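Beta-porphyranase A (Bacteroides plebeius, PDB 4AW7) cleaves the sulfated red-algal polysaccharide porphyran at beta-D-galactose-(1->4)-alpha-L-galactose-6-sulfate linkages, releasing mostly disaccharides. Local coordinates at residues H299-F302 with N303-R307; E37-R40 with S41-F44. All coordinates share one frame; numbering follows the deposited sequence.

Contact 1. Residues H299-F302 with N303-R307; sequences HFLF and NLMER
Leu304 N and Met305 N reach back four residues, in regular alpha-helical fashion, to Phe300 O (3.1 Å) and Leu301 O (2.8 Å), and a weaker bond of the same kind joins Glu306 N to Phe302 O. This is the C-terminal end of helix 293-305, the helix of a beta-alpha-beta crossover between the parallel neighbours 268-276 and 311-316 in the catalytic barrel. On one flank Met305 lies back over the preceding turn. Its CG sits beside its own backbone N (chi1 -77°) and the chain is extended from there, which carries the methyl CE to 3.8 Å from Leu301 CG and about as close to both leucine methyls. The sulfur faces a second neighbour: Met305 SD stands above the face of the Phe302 ring, 5.4 Å from its centroid, a Met-aromatic contact at some distance. Leu304 turns to another side, its CG at 3.4 Å from Phe300 O, and packs with Phe300 against the outer face of the barrel wall, where both touch Phe273 of strand 268-276. His299 points away from the later turn and hydrogen-bonds through ND1 to Asp398, while Glu306 pairs with Arg30. Phe302 and Met305 touch Gln385 of strand 382-389, in the beta-sheet part of the chain. Arg307, just past the helix, gives its terminal nitrogens to Glu248, Asp252 and Glu255 of helix 245-262, salt bridges that probably balance its buried charge. Asn303 takes the NE-H: its CG stands opposite the backbone N and beside the carbonyl carbon (chi1 170°), and Arg307 NE donates to Asn303 OD1 at 2.9 Å along an almost straight line (172°), with the oxygen in the guanidinium plane.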
ATOM      1  N   HIS A 299       0.088 -10.273  -2.964  1.00  8.01           N
ATOM      2  CA  HIS A 299      -1.306  -9.896  -3.147  1.00  8.83           C
ATOM      3  C   HIS A 299      -1.542  -8.392  -3.001  1.00  8.59           C
ATOM      4  O   HIS A 299      -2.341  -7.784  -3.733  1.00  9.39           O
ATOM      5  CB  HIS A 299      -2.218 -10.627  -2.159  1.00  9.01           C
ATOM      6  CG  HIS A 299      -2.269 -12.111  -2.331  1.00  9.87           C
ATOM      7  ND1 HIS A 299      -2.364 -12.734  -3.556  1.00 10.69           N
ATOM      8  CD2 HIS A 299      -2.307 -13.093  -1.410  1.00 10.73           C
ATOM      9  CE1 HIS A 299      -2.443 -14.041  -3.367  1.00 11.22           C
ATOM     10  NE2 HIS A 299      -2.414 -14.284  -2.073  1.00 11.46           N
ATOM     11  N   PHE A 300      -0.860  -7.760  -2.057  1.00  7.84           N
ATOM     12  CA  PHE A 300      -0.980  -6.329  -1.862  1.00  8.32           C
ATOM     13  C   PHE A 300      -0.255  -5.536  -2.962  1.00  7.93           C
ATOM     14  O   PHE A 300      -0.695  -4.463  -3.340  1.00  7.84           O
ATOM     15  CB  PHE A 300      -0.420  -5.870  -0.510  1.00  7.35           C
ATOM     16  CG  PHE A 300      -1.289  -6.233   0.669  1.00  6.70           C
ATOM     17  CD1 PHE A 300      -2.604  -5.756   0.799  1.00  7.69           C
ATOM     18  CD2 PHE A 300      -0.794  -7.026   1.675  1.00  7.82           C
ATOM     19  CE1 PHE A 300      -3.342  -6.077   1.890  1.00  7.85           C
ATOM     20  CE2 PHE A 300      -1.541  -7.348   2.801  1.00  7.64           C
ATOM     21  CZ  PHE A 300      -2.838  -6.908   2.912  1.00  7.71           C
ATOM     22  N   LEU A 301       0.847  -6.071  -3.463  1.00  7.52           N
ATOM     23  CA  LEU A 301       1.684  -5.352  -4.403  1.00  7.38           C
ATOM     24  C   LEU A 301       0.907  -4.904  -5.624  1.00  7.30           C
ATOM     25  O   LEU A 301       1.080  -3.797  -6.100  1.00  7.57           O
ATOM     26  CB  LEU A 301       2.869  -6.229  -4.822  1.00  7.36           C
ATOM     27  CG  LEU A 301       3.833  -5.677  -5.854  1.00  7.39           C
ATOM     28  CD1 LEU A 301       4.560  -4.424  -5.331  1.00  9.69           C
ATOM     29  CD2 LEU A 301       4.837  -6.762  -6.234  1.00  9.25           C
ATOM     30  N   PHE A 302       0.060  -5.766  -6.155  1.00  7.72           N
ATOM     31  CA  PHE A 302      -0.620  -5.430  -7.402  1.00  7.91           C
ATOM     32  C   PHE A 302      -1.597  -4.273  -7.196  1.00  8.45           C
ATOM     33  O   PHE A 302      -1.699  -3.388  -8.065  1.00  9.54           O
ATOM     34  CB  PHE A 302      -1.366  -6.657  -7.974  1.00  8.21           C
ATOM     35  CG  PHE A 302      -0.473  -7.700  -8.628  1.00  7.92           C
ATOM     36  CD1 PHE A 302       0.402  -8.497  -7.882  1.00  8.19           C
ATOM     37  CD2 PHE A 302      -0.515  -7.912  -9.994  1.00  8.48           C
ATOM     38  CE1 PHE A 302       1.218  -9.417  -8.476  1.00  7.90           C
ATOM     39  CE2 PHE A 302       0.281  -8.845 -10.587  1.00  9.20           C
ATOM     40  CZ  PHE A 302       1.157  -9.612  -9.828  1.00  8.14           C
ATOM     41  N   ASN A 303      -2.303  -4.240  -6.060  1.00  7.92           N
ATOM     42  CA  ASN A 303      -3.163  -3.109  -5.638  1.00  8.55           C
ATOM     43  C   ASN A 303      -2.320  -1.848  -5.669  1.00  7.19           C
ATOM     44  O   ASN A 303      -2.673  -0.820  -6.258  1.00  7.02           O
ATOM     45  CB  ASN A 303      -3.701  -3.456  -4.200  1.00  9.65           C
ATOM     46  CG  ASN A 303      -4.430  -2.325  -3.471  1.00  8.46           C
ATOM     47  OD1 ASN A 303      -4.383  -1.146  -3.858  1.00  9.18           O
ATOM     48  ND2 ASN A 303      -5.139  -2.682  -2.355  1.00 10.55           N
ATOM     49  N   LEU A 304      -1.180  -1.899  -4.985  1.00  6.87           N
ATOM     50  CA  LEU A 304      -0.380  -0.697  -4.800  1.00  6.82           C
ATOM     51  C   LEU A 304       0.287  -0.243  -6.087  1.00  6.21           C
ATOM     52  O   LEU A 304       0.459   0.959  -6.293  1.00  6.48           O
ATOM     53  CB  LEU A 304       0.632  -0.905  -3.671  1.00  6.84           C
ATOM     54  CG  LEU A 304       0.051  -1.293  -2.319  1.00  6.91           C
ATOM     55  CD1 LEU A 304       1.132  -1.441  -1.272  1.00  9.05           C
ATOM     56  CD2 LEU A 304      -1.063  -0.341  -1.878  1.00  8.41           C
ATOM     57  N   MET A 305       0.643  -1.156  -6.999  1.00  6.25           N
ATOM     58  CA  MET A 305       1.144  -0.765  -8.315  1.00  6.45           C
ATOM     59  C   MET A 305       0.149   0.093  -9.075  1.00  6.38           C
ATOM     60  O   MET A 305       0.520   1.069  -9.738  1.00  7.23           O
ATOM     61  CB  MET A 305       1.528  -1.999  -9.132  1.00  6.88           C
ATOM     62  CG  MET A 305       2.873  -2.582  -8.679  1.00  7.31           C
ATOM     63  SD  MET A 305       3.220  -4.094  -9.589  1.00  9.20           S
ATOM     64  CE  MET A 305       4.947  -4.285  -9.243  1.00  8.73           C
ATOM     65  N   GLU A 306      -1.136  -0.246  -8.951  1.00  6.68           N
ATOM     66  CA  GLU A 306      -2.215   0.499  -9.598  1.00  6.40           C
ATOM     67  C   GLU A 306      -2.490   1.842  -8.932  1.00  6.41           C
ATOM     68  O   GLU A 306      -3.336   2.595  -9.446  1.00  7.91           O
ATOM     69  CB  GLU A 306      -3.481  -0.333  -9.605  1.00  6.81           C
ATOM     70  CG  GLU A 306      -3.458  -1.448 -10.632  1.00  8.32           C
ATOM     71  CD  GLU A 306      -3.461  -0.918 -12.061  1.00  9.42           C
ATOM     72  OE1 GLU A 306      -4.412  -0.203 -12.422  1.00 11.10           O
ATOM     73  OE2 GLU A 306      -2.536  -1.200 -12.837  1.00  9.92           O
ATOM     74  N   ARG A 307      -1.768   2.195  -7.888  1.00  6.40           N
ATOM     75  CA  ARG A 307      -1.893   3.474  -7.214  1.00  6.46           C
ATOM     76  C   ARG A 307      -0.613   4.326  -7.323  1.00  6.14           C
ATOM     77  O   ARG A 307      -0.435   5.292  -6.576  1.00  7.19           O
ATOM     78  CB  ARG A 307      -2.267   3.297  -5.746  1.00  7.23           C
ATOM     79  CG  ARG A 307      -3.558   2.530  -5.538  1.00  8.33           C
ATOM     80  CD  ARG A 307      -3.953   2.549  -4.100  1.00 10.06           C
ATOM     81  NE  ARG A 307      -5.112   1.695  -3.855  1.00  7.98           N
ATOM     82  CZ  ARG A 307      -6.374   2.087  -3.673  1.00  7.79           C
ATOM     83  NH1 ARG A 307      -6.698   3.369  -3.616  1.00  9.78           N
ATOM     84  NH2 ARG A 307      -7.306   1.163  -3.503  1.00  9.06           N
TER

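Contact 2. Residues E37-R40 with S41-F44; sequences ELDR and SKYF
Two overlapping type I turns shape this connection, the first closed by Lys42 N on Asp39 O (3.0 Å), the second by Tyr43 N on Arg40 O. Arg40 O is gripped twice: Tyr43 N comes from above the carbonyl plane, and Phe44 N arrives at 2.9 Å almost in line with the C=O. The Asp39 side chain bonds back across the first turn. Its OD1 takes the Ser41 hydroxyl, OG at 2.7 Å on the syn side of the carboxylate, and a weak bond from Ser41 N that makes an Asx turn. The aliphatic part of Lys42 crosses the same carboxylate at about a right angle, CE 3.6 Å from Asp39 OD2, while NZ goes on to Leu311 O and Gln308 O. With an alanine here in place of Asp39, Ser41 OG and N would probably lose this acceptor, leaving the hydroxyl freer to turn. The segment links strand 29-32, at the edge of a beta-sheet, to strand 45-46 of the parallel barrel sheet. From within the turn, the Arg40 chain bends at chi3 (57°) and sets its guanidinium with one face under Phe44 CD2, a rim atom of the ring, the two planes only 21° apart; Phe44 CD2 lies 3.6 Å from Arg40 CZ. Val368 O, Trp365 O and Gln64 O take the arginine's N-H groups. Leu38 meets both aromatic residues, CD1 4.0 Å from Tyr43 CE2 and CD2 near the plane of the Phe44 ring at its edge.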
ATOM      1  N   GLU A  37       6.172   4.751 -16.342  1.00  7.85           N
ATOM      2  CA  GLU A  37       7.279   3.944 -15.830  1.00  8.64           C
ATOM      3  C   GLU A  37       6.978   3.385 -14.463  1.00  7.49           C
ATOM      4  O   GLU A  37       6.548   4.117 -13.573  1.00  8.22           O
ATOM      5  CB  GLU A  37       8.533   4.806 -15.754  1.00 10.45           C
ATOM      6  CG  GLU A  37       9.165   5.246 -17.053  1.00 14.90           C
ATOM      7  CD  GLU A  37      10.074   4.226 -17.707  1.00 17.44           C
ATOM      8  OE1 GLU A  37      10.286   3.132 -17.166  1.00 19.59           O
ATOM      9  OE2 GLU A  37      10.603   4.551 -18.802  1.00 25.76           O
ATOM     10  N   LEU A  38       7.318   2.125 -14.262  1.00  7.70           N
ATOM     11  CA  LEU A  38       7.322   1.542 -12.923  1.00  7.63           C
ATOM     12  C   LEU A  38       8.407   2.191 -12.081  1.00  7.94           C
ATOM     13  O   LEU A  38       9.580   2.282 -12.494  1.00  9.01           O
ATOM     14  CB  LEU A  38       7.586   0.039 -12.995  1.00  7.60           C
ATOM     15  CG  LEU A  38       7.576  -0.712 -11.670  1.00  7.81           C
ATOM     16  CD1 LEU A  38       6.213  -0.611 -10.958  1.00  8.84           C
ATOM     17  CD2 LEU A  38       7.924  -2.164 -11.893  1.00  9.37           C
ATOM     18  N   ASP A  39       8.044   2.665 -10.901  1.00  7.10           N
ATOM     19  CA  ASP A  39       8.994   3.212  -9.955  1.00  7.05           C
ATOM     20  C   ASP A  39       9.314   2.112  -8.957  1.00  7.01           C
ATOM     21  O   ASP A  39       8.582   1.891  -7.985  1.00  7.42           O
ATOM     22  CB  ASP A  39       8.451   4.479  -9.267  1.00  7.77           C
ATOM     23  CG  ASP A  39       9.475   5.160  -8.421  1.00  8.80           C
ATOM     24  OD1 ASP A  39      10.432   4.477  -8.020  1.00  9.75           O
ATOM     25  OD2 ASP A  39       9.298   6.384  -8.158  1.00 10.54           O
ATOM     26  N   ARG A  40      10.416   1.398  -9.193  1.00  7.03           N
ATOM     27  CA  ARG A  40      10.761   0.290  -8.311  1.00  6.77           C
ATOM     28  C   ARG A  40      10.914   0.747  -6.861  1.00  6.95           C
ATOM     29  O   ARG A  40      10.602  -0.017  -5.950  1.00  7.02           O
ATOM     30  CB  ARG A  40      12.035  -0.397  -8.780  1.00  7.19           C
ATOM     31  CG  ARG A  40      11.888  -1.216 -10.049  1.00  7.38           C
ATOM     32  CD  ARG A  40      13.215  -1.925 -10.412  1.00  7.52           C
ATOM     33  NE  ARG A  40      13.695  -2.765  -9.336  1.00  7.54           N
ATOM     34  CZ  ARG A  40      13.299  -4.007  -9.107  1.00  7.62           C
ATOM     35  NH1 ARG A  40      12.458  -4.623  -9.927  1.00  8.68           N
ATOM     36  NH2 ARG A  40      13.750  -4.663  -8.043  1.00  8.55           N
ATOM     37  N   SER A  41      11.427   1.974  -6.656  1.00  6.95           N
ATOM     38  CA  SER A  41      11.643   2.485  -5.315  1.00  7.23           C
ATOM     39  C   SER A  41      10.378   2.702  -4.516  1.00  6.66           C
ATOM     40  O   SER A  41      10.436   2.954  -3.325  1.00  6.81           O
ATOM     41  CB  SER A  41      12.446   3.766  -5.346  1.00  7.22           C
ATOM     42  OG  SER A  41      11.635   4.897  -5.659  1.00 10.18           O
ATOM     43  N   LYS A  42       9.227   2.648  -5.173  1.00  6.81           N
ATOM     44  CA  LYS A  42       7.943   2.718  -4.459  1.00  6.66           C
ATOM     45  C   LYS A  42       7.472   1.392  -3.917  1.00  6.50           C
ATOM     46  O   LYS A  42       6.524   1.385  -3.137  1.00  6.92           O
ATOM     47  CB  LYS A  42       6.863   3.397  -5.332  1.00  6.94           C
ATOM     48  CG  LYS A  42       7.122   4.886  -5.514  1.00  6.75           C
ATOM     49  CD  LYS A  42       6.064   5.598  -6.313  1.00  6.82           C
ATOM     50  CE  LYS A  42       6.270   7.120  -6.314  1.00  7.13           C
ATOM     51  NZ  LYS A  42       5.095   7.809  -6.918  1.00  7.97           N
ATOM     52  N   TYR A  43       8.127   0.293  -4.281  1.00  6.42           N
ATOM     53  CA  TYR A  43       7.656  -1.072  -4.011  1.00  6.41           C
ATOM     54  C   TYR A  43       8.682  -2.022  -3.459  1.00  6.07           C
ATOM     55  O   TYR A  43       8.427  -2.712  -2.466  1.00  6.92           O
ATOM     56  CB  TYR A  43       7.022  -1.688  -5.290  1.00  6.13           C
ATOM     57  CG  TYR A  43       5.927  -0.827  -5.841  1.00  6.07           C
ATOM     58  CD1 TYR A  43       4.699  -0.712  -5.161  1.00  6.42           C
ATOM     59  CD2 TYR A  43       6.100  -0.046  -6.958  1.00  6.07           C
ATOM     60  CE1 TYR A  43       3.719   0.146  -5.606  1.00  6.13           C
ATOM     61  CE2 TYR A  43       5.124   0.811  -7.418  1.00  6.46           C
ATOM     62  CZ  TYR A  43       3.918   0.904  -6.735  1.00  6.69           C
ATOM     63  OH  TYR A  43       2.975   1.814  -7.194  1.00  7.15           O
ATOM     64  N   PHE A  44       9.822  -2.137  -4.142  1.00  6.34           N
ATOM     65  CA  PHE A  44      10.794  -3.174  -3.837  1.00  6.43           C
ATOM     66  C   PHE A  44      11.795  -2.683  -2.821  1.00  6.36           C
ATOM     67  O   PHE A  44      12.908  -2.252  -3.165  1.00  7.79           O
ATOM     68  CB  PHE A  44      11.424  -3.709  -5.142  1.00  6.62           C
ATOM     69  CG  PHE A  44      10.386  -4.192  -6.114  1.00  6.97           C
ATOM     70  CD1 PHE A  44       9.517  -5.219  -5.750  1.00  8.28           C
ATOM     71  CD2 PHE A  44      10.163  -3.551  -7.320  1.00  8.07           C
ATOM     72  CE1 PHE A  44       8.489  -5.608  -6.597  1.00  9.22           C
ATOM     73  CE2 PHE A  44       9.156  -3.970  -8.155  1.00  8.73           C
ATOM     74  CZ  PHE A  44       8.332  -4.997  -7.776  1.00  8.23           C
TER

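Contact 1 is deep in the chain, nearly all its residues buried, while contact 2 is only partly buried, with Asp39, Arg40, Ser41 and Lys42 partly exposed. They meet directly: Tyr43 OH lies 2.8 Å from Leu304 O, a probable hydrogen bond to the helix end, and Phe44 CZ packs 3.8 Å from Met305 CE. The Leu301-Met305 flank of helix 293-305 is therefore covered by the aromatic pair of 41-44. Regular helix bonds and apolar side chains dominate contact 1, its charged groups pairing with more distant elements; contact 2, lacking regular structure, relies on turn bonds, a carboxylate-hydroxyl bond and a guanidinium face against an aromatic rim.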